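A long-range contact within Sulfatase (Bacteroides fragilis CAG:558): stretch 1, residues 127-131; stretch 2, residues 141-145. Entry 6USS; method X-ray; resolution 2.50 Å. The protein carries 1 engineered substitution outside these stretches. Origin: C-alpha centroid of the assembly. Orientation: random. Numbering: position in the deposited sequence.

Stretch 1 127-131: ADWNV
Stretch 2 (141-145) DHTFQ

This is a small contact between an irregular segment and the lead-in to a strand, centred on His-142 and secured across the gap by one side-chain hydrogen bond. The two stretches run steeply to each other, their end-to-end directions 80° apart, and the register is set by Asn-130 and His-142, whose CA atoms lie 4.7 Å apart. Together the stretches bury 278 Å².

Stretch 1 has no regular helix or strand. Asp-128 (phi/psi -81/74), Trp-129 (-89/175) and Asn-130 (-89/72) lead to Val-131 (-56/-19), with weak backbone bonds from Trp-129 N to Ala-127 O (2.9 Å) and from Val-131 N to Trp-129 O (3.0 Å). In stretch 2, Asp-141 (-29/-74) and His-142 (-119/61) precede extended residues, with Phe-144 (-97/117) and Gln-145 (-78/134) in the strand.

Imidazole suits the centre because its two nitrogens can serve different carboxylates. With chi1 at -94°, between wells, and chi2 at 62°, His-142 donates from NE2 to Asp-128 OD1 (2.9 Å, 141° at the hydrogen) and from ND1 to OD1 of its neighbour Asp-141 (2.8 Å, 151°). Both aspartates have chi1 t; the CA-to-CB bond of Asp-128 points sideways, yet its carboxylate reaches the ring edge. Trp-129 O also lies near the ring plane, 3.3 Å from His-142 CD2, whereas the indole, with chi1 p and CA-to-CB pointing away, contributes little.

Asn-130 (chi1 m, -83°) packs closely along the backbone of stretch 2: its C is 3.2 Å from His-142 O, its OD1 3.6 Å from Thr-143 N, and its ND2 3.9 Å from Phe-144 CB. That amide nitrogen is hydrogen-bonded elsewhere in the structure. Val-131 (chi1 m) supplies an apolar contact, CG2 to His-142 CB at 3.9 Å.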

ATOM      1  N   ALA A 127     -12.627  30.278   6.891  1.00 23.11           N
ATOM      2  CA  ALA A 127     -12.888  29.796   5.537  1.00 18.86           C
ATOM      3  C   ALA A 127     -13.539  28.423   5.585  1.00 21.47           C
ATOM      4  O   ALA A 127     -13.388  27.669   6.553  1.00 20.37           O
ATOM      5  CB  ALA A 127     -11.595  29.718   4.732  1.00 18.82           C
ATOM      6  N   ASP A 128     -14.289  28.100   4.532  1.00 22.36           N
ATOM      7  CA  ASP A 128     -14.838  26.750   4.393  1.00 20.74           C
ATOM      8  C   ASP A 128     -13.726  25.878   3.824  1.00 18.21           C
ATOM      9  O   ASP A 128     -13.726  25.493   2.654  1.00 15.00           O
ATOM     10  CB  ASP A 128     -16.075  26.739   3.509  1.00 18.85           C
ATOM     11  CG  ASP A 128     -16.712  25.361   3.411  1.00 23.65           C
ATOM     12  OD1 ASP A 128     -16.289  24.433   4.137  1.00 17.41           O
ATOM     13  OD2 ASP A 128     -17.629  25.208   2.578  1.00 24.45           O
ATOM     14  N   TRP A 129     -12.770  25.560   4.690  1.00 18.58           N
ATOM     15  CA  TRP A 129     -11.518  24.945   4.290  1.00 20.96           C
ATOM     16  C   TRP A 129     -11.627  23.409   4.284  1.00 16.86           C
ATOM     17  O   TRP A 129     -12.650  22.829   4.649  1.00 20.45           O
ATOM     18  CB  TRP A 129     -10.399  25.460   5.198  1.00 19.31           C
ATOM     19  CG  TRP A 129     -10.470  25.042   6.648  1.00 24.74           C
ATOM     20  CD1 TRP A 129     -11.241  25.601   7.644  1.00 22.01           C
ATOM     21  CD2 TRP A 129      -9.711  23.993   7.271  1.00 22.05           C
ATOM     22  NE1 TRP A 129     -11.004  24.953   8.846  1.00 18.81           N
ATOM     23  CE2 TRP A 129     -10.068  23.970   8.643  1.00 19.52           C
ATOM     24  CE3 TRP A 129      -8.759  23.076   6.802  1.00 18.13           C
ATOM     25  CZ2 TRP A 129      -9.508  23.061   9.545  1.00 19.72           C
ATOM     26  CZ3 TRP A 129      -8.206  22.173   7.704  1.00 19.50           C
ATOM     27  CH2 TRP A 129      -8.584  22.173   9.062  1.00 19.12           C
ATOM     28  N   ASN A 130     -10.559  22.755   3.822  1.00 17.98           N
ATOM     29  CA  ASN A 130     -10.587  21.321   3.514  1.00 21.10           C
ATOM     30  C   ASN A 130     -10.225  20.487   4.746  1.00 19.02           C
ATOM     31  O   ASN A 130      -9.173  19.847   4.818  1.00 22.47           O
ATOM     32  CB  ASN A 130      -9.659  21.014   2.345  1.00 17.64           C
ATOM     33  CG  ASN A 130     -10.312  21.284   1.007  1.00 18.83           C
ATOM     34  OD1 ASN A 130     -11.518  21.128   0.863  1.00 16.23           O
ATOM     35  ND2 ASN A 130      -9.519  21.686   0.019  1.00 21.00           N
ATOM     36  N   VAL A 131     -11.162  20.457   5.699  1.00 17.46           N
ATOM     37  CA  VAL A 131     -10.990  19.815   7.002  1.00 16.62           C
ATOM     38  C   VAL A 131     -10.593  18.355   6.851  1.00 22.13           C
ATOM     39  O   VAL A 131     -10.091  17.746   7.799  1.00 21.26           O
ATOM     40  CB  VAL A 131     -12.275  19.906   7.846  1.00 19.81           C
ATOM     41  CG1 VAL A 131     -12.574  21.345   8.217  1.00 16.85           C
ATOM     42  CG2 VAL A 131     -13.447  19.275   7.088  1.00 14.47           C
ATOM     43  N   ASP A 141     -15.518  14.533   0.084  1.00 27.56           N
ATOM     44  CA  ASP A 141     -16.210  15.743   0.529  1.00 27.24           C
ATOM     45  C   ASP A 141     -15.329  16.981   0.666  1.00 31.69           C
ATOM     46  O   ASP A 141     -15.436  17.899  -0.157  1.00 45.74           O
ATOM     47  CB  ASP A 141     -16.932  15.491   1.862  1.00 24.49           C
ATOM     48  CG  ASP A 141     -17.521  16.768   2.456  1.00 27.82           C
ATOM     49  OD1 ASP A 141     -18.112  17.549   1.674  1.00 27.60           O
ATOM     50  OD2 ASP A 141     -17.390  16.996   3.689  1.00 23.30           O
ATOM     51  N   HIS A 142     -14.487  17.055   1.694  1.00 25.93           N
ATOM     52  CA  HIS A 142     -13.777  18.321   1.887  1.00 23.43           C
ATOM     53  C   HIS A 142     -12.282  18.079   1.769  1.00 27.50           C
ATOM     54  O   HIS A 142     -11.528  18.304   2.725  1.00 20.02           O
ATOM     55  CB  HIS A 142     -14.118  18.957   3.240  1.00 20.81           C
ATOM     56  CG  HIS A 142     -15.241  19.952   3.196  1.00 26.79           C
ATOM     57  ND1 HIS A 142     -16.525  19.618   2.819  1.00 27.30           N
ATOM     58  CD2 HIS A 142     -15.276  21.272   3.515  1.00 25.11           C
ATOM     59  CE1 HIS A 142     -17.297  20.690   2.893  1.00 22.57           C
ATOM     60  NE2 HIS A 142     -16.564  21.707   3.308  1.00 18.53           N
ATOM     61  N   THR A 143     -11.855  17.602   0.597  1.00 24.00           N
ATOM     62  CA  THR A 143     -10.468  17.259   0.345  1.00 23.89           C
ATOM     63  C   THR A 143      -9.953  17.999  -0.878  1.00 23.22           C
ATOM     64  O   THR A 143     -10.728  18.402  -1.750  1.00 19.73           O
ATOM     65  CB  THR A 143     -10.289  15.748   0.122  1.00 27.45           C
ATOM     66  OG1 THR A 143     -10.969  15.357  -1.081  1.00 20.57           O
ATOM     67  CG2 THR A 143     -10.829  14.965   1.315  1.00 22.69           C
ATOM     68  N   PHE A 144      -8.631  18.167  -0.926  1.00 18.18           N
ATOM     69  CA  PHE A 144      -7.931  18.555  -2.141  1.00 19.04           C
ATOM     70  C   PHE A 144      -7.395  17.289  -2.802  1.00 21.11           C
ATOM     71  O   PHE A 144      -6.590  16.561  -2.197  1.00 20.53           O
ATOM     72  CB  PHE A 144      -6.799  19.537  -1.841  1.00 22.16           C
ATOM     73  CG  PHE A 144      -6.109  20.048  -3.070  1.00 22.43           C
ATOM     74  CD1 PHE A 144      -6.650  21.092  -3.797  1.00 18.80           C
ATOM     75  CD2 PHE A 144      -4.924  19.474  -3.509  1.00 23.73           C
ATOM     76  CE1 PHE A 144      -6.028  21.556  -4.946  1.00 22.34           C
ATOM     77  CE2 PHE A 144      -4.287  19.943  -4.652  1.00 24.82           C
ATOM     78  CZ  PHE A 144      -4.840  20.988  -5.371  1.00 18.90           C
ATOM     79  N   GLN A 145      -7.873  17.002  -4.016  1.00 16.91           N
ATOM     80  CA  GLN A 145      -7.399  15.844  -4.767  1.00 18.05           C
ATOM     81  C   GLN A 145      -6.045  16.170  -5.377  1.00 21.06           C
ATOM     82  O   GLN A 145      -5.859  17.250  -5.948  1.00 22.10           O
ATOM     83  CB  GLN A 145      -8.378  15.447  -5.871  1.00 17.37           C
ATOM     84  CG  GLN A 145      -7.840  14.316  -6.770  1.00 21.36           C
ATOM     85  CD  GLN A 145      -8.795  13.904  -7.895  1.00 24.57           C
ATOM     86  OE1 GLN A 145      -9.838  14.530  -8.103  1.00 25.17           O
ATOM     87  NE2 GLN A 145      -8.437  12.842  -8.622  1.00 18.39           N
TER